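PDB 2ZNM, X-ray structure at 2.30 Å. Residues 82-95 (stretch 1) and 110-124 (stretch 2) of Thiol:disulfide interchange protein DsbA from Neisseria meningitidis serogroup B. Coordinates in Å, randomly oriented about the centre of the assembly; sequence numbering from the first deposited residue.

Stretch 1, residues 82-95: GLKYQANPAVFKAV
Stretch 2, residues 110-124: KWALSQKGFDGKKLM

The contact sets one face of a helix against a helix–loop–helix segment, and it is built from apolar packing, with no direct hydrogen bond across it. Together the two sides bury 466 Å². The register runs in opposing sequence directions: CA of Leu83 lies 7.3 Å from CA of Leu123, CA of Gln86 5.8 Å from CA of Phe118, and CA of Ala94 9.0 Å from CA of Trp111. Of these three pairings the closest is that of Gln86 with Phe118, which lies in the loop before the second helix.

Stretch 1 opens with Gly82, the first residue to leave helical phi/psi after the preceding helix, in a Schellman motif; its phi/psi of 72/30 favours glycine. Leu83 follows at the N-cap position of the next helix (phi/psi -113/26), and its CA-to-CB bond points toward stretch 2. With chi1 m and chi2 t, it sends CD1 to 3.5 Å from Asp119 O and 3.9 Å from Leu123 CB, so the leucine packs on the first turn of a helix that begins at Gly120. Asp119 caps that helix: with chi1 t, its OD1 accepts from Lys122 N at 3.1 Å. Gly120 has no room for a CB, which would come 2.0 Å from Ala112 O.

From Lys84 stretch 1 is helical, although Lys84 and Tyr85 do not reach the partner. Gln86 (m, p, chi3 -152°) contributes both backbone and the base of its side chain: its O lies 3.2 Å from Phe118 CD2 and its CB 3.9 Å from Phe118 CB, while the end of the side chain leads away.

Ala87 supplies the clearest rule of the contact, a small residue beneath an aromatic face. Its CB sits 4.0 Å from the centroid of the Phe118 ring, the line between them only 4° off the ring normal, a CH-pi contact. Phe118 achieves this from an extended backbone (-165/159) with chi1 p and chi2 83°. The same Ala87 CB also meets Leu123 CD2 at 4.4 Å, Leu123 being t, p.

The helix kinks at Pro89 and Ala90, whose N atoms make no bond to the turn before; Asn88 points away. Ala90 points toward stretch 2 and fits between three side chains: its CB is 3.8 Å from Phe118 CE2, at the ring edge, 4.0 Å from Trp111 CZ2 and 3.7 Å from Gln115 OE1. Its carbonyl is used as well. Ala90 O lies 3.4 Å from Trp111 CZ2 and accepts from a water at 2.6 Å; that water also donates weakly to Gln115 OE1 at 3.4 Å, bridging the stretches.

Val91, chi1 t, places CG2 3.6 Å from Trp111 CH2. One turn beyond Ala90, Ala94 points toward the partner and rests CB 3.8 Å from Trp111 NE1. The indole, with chi1 t and chi2 82°, therefore spans Ala90, Val91 and Ala94. Behind it, Ser114 OG (chi1 p) donates to Trp111 O at 2.8 Å, tying down the turn that leads to Gln115. Ala87, Ala90 and Ala94 each set a methyl group against an aromatic ring, Ala87 against Phe118, Ala94 against Trp111 and Ala90 against both.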

# COMPACT_ATOMS: atom_id res chain seq x y z
N GLY A 82 4.32 8.14 -10.99
CA GLY A 82 5.05 9.01 -10.08
C GLY A 82 4.18 10.14 -9.53
O GLY A 82 4.68 11.21 -9.22
N LEU A 83 2.88 9.89 -9.39
CA LEU A 83 1.94 10.94 -8.98
C LEU A 83 1.31 10.73 -7.60
O LEU A 83 0.23 11.23 -7.33
CB LEU A 83 0.85 11.13 -10.05
CG LEU A 83 1.21 11.80 -11.38
CD1 LEU A 83 0.03 11.70 -12.34
CD2 LEU A 83 1.63 13.27 -11.22
N LYS A 84 1.99 9.99 -6.72
CA LYS A 84 1.44 9.68 -5.41
C LYS A 84 0.88 10.90 -4.68
O LYS A 84 -0.30 10.94 -4.35
CB LYS A 84 2.48 8.95 -4.54
CG LYS A 84 2.71 7.48 -4.92
CD LYS A 84 3.52 6.76 -3.84
CE LYS A 84 4.13 5.42 -4.34
NZ LYS A 84 3.20 4.24 -4.32
N TYR A 85 1.71 11.93 -4.48
CA TYR A 85 1.30 13.08 -3.66
C TYR A 85 0.39 14.06 -4.37
O TYR A 85 -0.31 14.83 -3.72
CB TYR A 85 2.52 13.80 -3.07
CG TYR A 85 3.49 12.82 -2.45
CD1 TYR A 85 3.10 11.99 -1.40
CD2 TYR A 85 4.79 12.70 -2.94
CE1 TYR A 85 3.97 11.08 -0.84
CE2 TYR A 85 5.68 11.78 -2.39
CZ TYR A 85 5.26 10.98 -1.35
OH TYR A 85 6.13 10.08 -0.80
N GLN A 86 0.39 14.03 -5.69
CA GLN A 86 -0.46 14.92 -6.49
C GLN A 86 -1.84 14.29 -6.71
O GLN A 86 -2.82 15.01 -6.89
CB GLN A 86 0.19 15.23 -7.84
CG GLN A 86 1.46 16.09 -7.81
CD GLN A 86 2.70 15.36 -7.30
OE1 GLN A 86 3.61 15.97 -6.73
NE2 GLN A 86 2.74 14.04 -7.50
N ALA A 87 -1.90 12.96 -6.69
CA ALA A 87 -3.09 12.23 -7.13
C ALA A 87 -3.83 11.44 -6.06
O ALA A 87 -5.06 11.40 -6.08
CB ALA A 87 -2.76 11.32 -8.32
N ASN A 88 -3.10 10.82 -5.13
CA ASN A 88 -3.76 9.96 -4.14
C ASN A 88 -4.84 10.67 -3.32
O ASN A 88 -5.90 10.08 -3.07
CB ASN A 88 -2.75 9.30 -3.19
CG ASN A 88 -2.20 8.01 -3.71
OD1 ASN A 88 -2.88 7.26 -4.41
ND2 ASN A 88 -0.97 7.72 -3.35
N PRO A 89 -4.58 11.92 -2.88
CA PRO A 89 -5.63 12.60 -2.11
C PRO A 89 -6.98 12.64 -2.83
O PRO A 89 -8.01 12.30 -2.23
CB PRO A 89 -5.05 14.02 -1.88
CG PRO A 89 -3.57 13.81 -1.90
CD PRO A 89 -3.36 12.76 -2.99
N ALA A 90 -6.95 13.05 -4.11
CA ALA A 90 -8.12 13.02 -5.00
C ALA A 90 -8.68 11.61 -5.25
O ALA A 90 -9.86 11.46 -5.51
CB ALA A 90 -7.79 13.72 -6.33
N VAL A 91 -7.84 10.58 -5.18
CA VAL A 91 -8.32 9.20 -5.34
C VAL A 91 -9.08 8.73 -4.09
O VAL A 91 -10.21 8.23 -4.19
CB VAL A 91 -7.18 8.21 -5.71
CG1 VAL A 91 -7.73 6.79 -5.83
CG2 VAL A 91 -6.49 8.63 -7.01
N PHE A 92 -8.49 8.89 -2.91
CA PHE A 92 -9.22 8.62 -1.67
C PHE A 92 -10.60 9.29 -1.67
O PHE A 92 -11.61 8.65 -1.36
CB PHE A 92 -8.43 9.09 -0.45
CG PHE A 92 -7.34 8.14 -0.03
CD1 PHE A 92 -7.64 7.02 0.74
CD2 PHE A 92 -6.02 8.38 -0.39
CE1 PHE A 92 -6.64 6.15 1.14
CE2 PHE A 92 -5.02 7.51 -0.01
CZ PHE A 92 -5.33 6.39 0.75
N LYS A 93 -10.64 10.57 -2.04
CA LYS A 93 -11.84 11.39 -1.91
C LYS A 93 -12.94 10.89 -2.84
O LYS A 93 -14.11 10.95 -2.49
CB LYS A 93 -11.51 12.85 -2.22
CG LYS A 93 -12.72 13.80 -2.13
CD LYS A 93 -12.32 15.25 -2.24
CE LYS A 93 -13.39 16.07 -2.90
NZ LYS A 93 -13.16 17.54 -2.67
N ALA A 94 -12.55 10.44 -4.02
CA ALA A 94 -13.48 9.93 -5.02
C ALA A 94 -14.06 8.60 -4.52
O ALA A 94 -15.25 8.36 -4.63
CB ALA A 94 -12.76 9.77 -6.35
N VAL A 95 -13.20 7.75 -3.97
CA VAL A 95 -13.62 6.49 -3.38
C VAL A 95 -14.56 6.74 -2.17
O VAL A 95 -15.60 6.10 -2.06
CB VAL A 95 -12.39 5.59 -3.06
CG1 VAL A 95 -12.80 4.31 -2.34
CG2 VAL A 95 -11.64 5.22 -4.35
N LYS A 110 -12.54 9.08 -17.50
CA LYS A 110 -13.31 10.32 -17.53
C LYS A 110 -13.06 11.15 -16.27
O LYS A 110 -12.92 12.38 -16.35
CB LYS A 110 -14.81 10.06 -17.72
CG LYS A 110 -15.17 9.52 -19.10
CD LYS A 110 -16.55 9.99 -19.56
CE LYS A 110 -16.74 9.77 -21.06
NZ LYS A 110 -17.85 10.61 -21.61
N TRP A 111 -12.98 10.49 -15.11
CA TRP A 111 -12.66 11.17 -13.85
C TRP A 111 -11.27 11.83 -13.87
O TRP A 111 -11.14 13.01 -13.51
CB TRP A 111 -12.77 10.20 -12.67
CG TRP A 111 -12.20 10.74 -11.39
CD1 TRP A 111 -12.82 11.58 -10.50
CD2 TRP A 111 -10.89 10.50 -10.85
NE1 TRP A 111 -11.98 11.87 -9.45
CE2 TRP A 111 -10.79 11.22 -9.64
CE3 TRP A 111 -9.78 9.74 -11.27
CZ2 TRP A 111 -9.65 11.19 -8.85
CZ3 TRP A 111 -8.65 9.72 -10.49
CH2 TRP A 111 -8.59 10.45 -9.29
N ALA A 112 -10.26 11.08 -14.30
CA ALA A 112 -8.87 11.55 -14.30
C ALA A 112 -8.68 12.80 -15.14
O ALA A 112 -8.00 13.74 -14.72
CB ALA A 112 -7.94 10.45 -14.79
N LEU A 113 -9.29 12.82 -16.32
CA LEU A 113 -9.15 13.93 -17.27
C LEU A 113 -9.81 15.24 -16.79
O LEU A 113 -9.34 16.33 -17.12
CB LEU A 113 -9.67 13.52 -18.65
CG LEU A 113 -8.76 12.81 -19.68
CD1 LEU A 113 -7.71 13.76 -20.23
CD2 LEU A 113 -8.11 11.54 -19.16
N SER A 114 -10.88 15.13 -15.99
CA SER A 114 -11.57 16.29 -15.42
C SER A 114 -10.90 16.88 -14.16
O SER A 114 -11.33 17.93 -13.66
CB SER A 114 -13.03 15.91 -15.09
OG SER A 114 -13.09 14.96 -14.05
N GLN A 115 -9.86 16.23 -13.65
CA GLN A 115 -9.22 16.68 -12.40
C GLN A 115 -8.28 17.91 -12.57
O GLN A 115 -7.41 17.92 -13.46
CB GLN A 115 -8.51 15.49 -11.72
CG GLN A 115 -8.63 15.46 -10.20
CD GLN A 115 -10.02 15.13 -9.66
OE1 GLN A 115 -10.30 15.34 -8.47
NE2 GLN A 115 -10.90 14.60 -10.51
N LYS A 116 -8.47 18.93 -11.73
CA LYS A 116 -7.71 20.20 -11.83
C LYS A 116 -6.29 20.15 -11.24
O LYS A 116 -5.42 20.92 -11.65
CB LYS A 116 -8.45 21.34 -11.12
CG LYS A 116 -9.80 21.74 -11.67
CD LYS A 116 -10.58 22.48 -10.59
CE LYS A 116 -11.99 22.83 -11.04
NZ LYS A 116 -12.75 23.55 -9.97
N GLY A 117 -6.08 19.25 -10.29
CA GLY A 117 -4.88 19.27 -9.45
C GLY A 117 -3.70 18.42 -9.86
O GLY A 117 -2.70 18.37 -9.14
N PHE A 118 -3.80 17.73 -11.00
CA PHE A 118 -2.71 16.88 -11.50
C PHE A 118 -2.92 16.51 -12.96
O PHE A 118 -4.04 16.59 -13.46
CB PHE A 118 -2.54 15.62 -10.62
CG PHE A 118 -3.74 14.72 -10.59
CD1 PHE A 118 -3.95 13.79 -11.61
CD2 PHE A 118 -4.66 14.80 -9.54
CE1 PHE A 118 -5.07 12.96 -11.59
CE2 PHE A 118 -5.77 13.96 -9.51
CZ PHE A 118 -5.98 13.04 -10.54
N ASP A 119 -1.83 16.12 -13.63
CA ASP A 119 -1.86 15.61 -15.01
C ASP A 119 -2.60 14.28 -15.05
O ASP A 119 -2.05 13.23 -14.70
CB ASP A 119 -0.43 15.40 -15.52
CG ASP A 119 -0.33 15.40 -17.04
OD1 ASP A 119 -1.31 15.05 -17.74
OD2 ASP A 119 0.76 15.76 -17.56
N GLY A 120 -3.86 14.34 -15.46
CA GLY A 120 -4.72 13.17 -15.53
C GLY A 120 -4.37 12.31 -16.73
O GLY A 120 -4.57 11.09 -16.70
N LYS A 121 -3.85 12.96 -17.77
CA LYS A 121 -3.35 12.30 -18.97
C LYS A 121 -2.14 11.42 -18.67
O LYS A 121 -2.06 10.29 -19.17
CB LYS A 121 -3.00 13.33 -20.05
CG LYS A 121 -4.19 13.80 -20.87
CD LYS A 121 -3.87 15.00 -21.76
CE LYS A 121 -5.14 15.52 -22.43
NZ LYS A 121 -5.01 16.90 -22.98
N LYS A 122 -1.22 11.92 -17.85
CA LYS A 122 -0.05 11.14 -17.41
C LYS A 122 -0.45 9.94 -16.56
O LYS A 122 0.11 8.85 -16.71
CB LYS A 122 0.96 12.02 -16.66
CG LYS A 122 2.15 11.24 -16.13
CD LYS A 122 3.23 12.14 -15.57
CE LYS A 122 4.59 11.45 -15.65
NZ LYS A 122 5.03 11.16 -17.06
N LEU A 123 -1.41 10.15 -15.68
CA LEU A 123 -1.96 9.09 -14.85
C LEU A 123 -2.60 7.97 -15.67
O LEU A 123 -2.47 6.79 -15.34
CB LEU A 123 -2.98 9.66 -13.88
CG LEU A 123 -3.55 8.69 -12.84
CD1 LEU A 123 -2.42 8.02 -12.07
CD2 LEU A 123 -4.49 9.41 -11.89
N MSE A 124 -3.32 8.36 -16.72
CA MSE A 124 -4.04 7.41 -17.55
C MSE A 124 -3.13 6.64 -18.51
O MSE A 124 -3.41 5.50 -18.87
CB MSE A 124 -5.20 8.09 -18.29
CG MSE A 124 -6.40 8.37 -17.39
SE MSE A 124 -6.98 6.79 -16.35
CE MSE A 124 -6.28 7.22 -14.59
O HOH W 1 -11.54 13.43 -5.91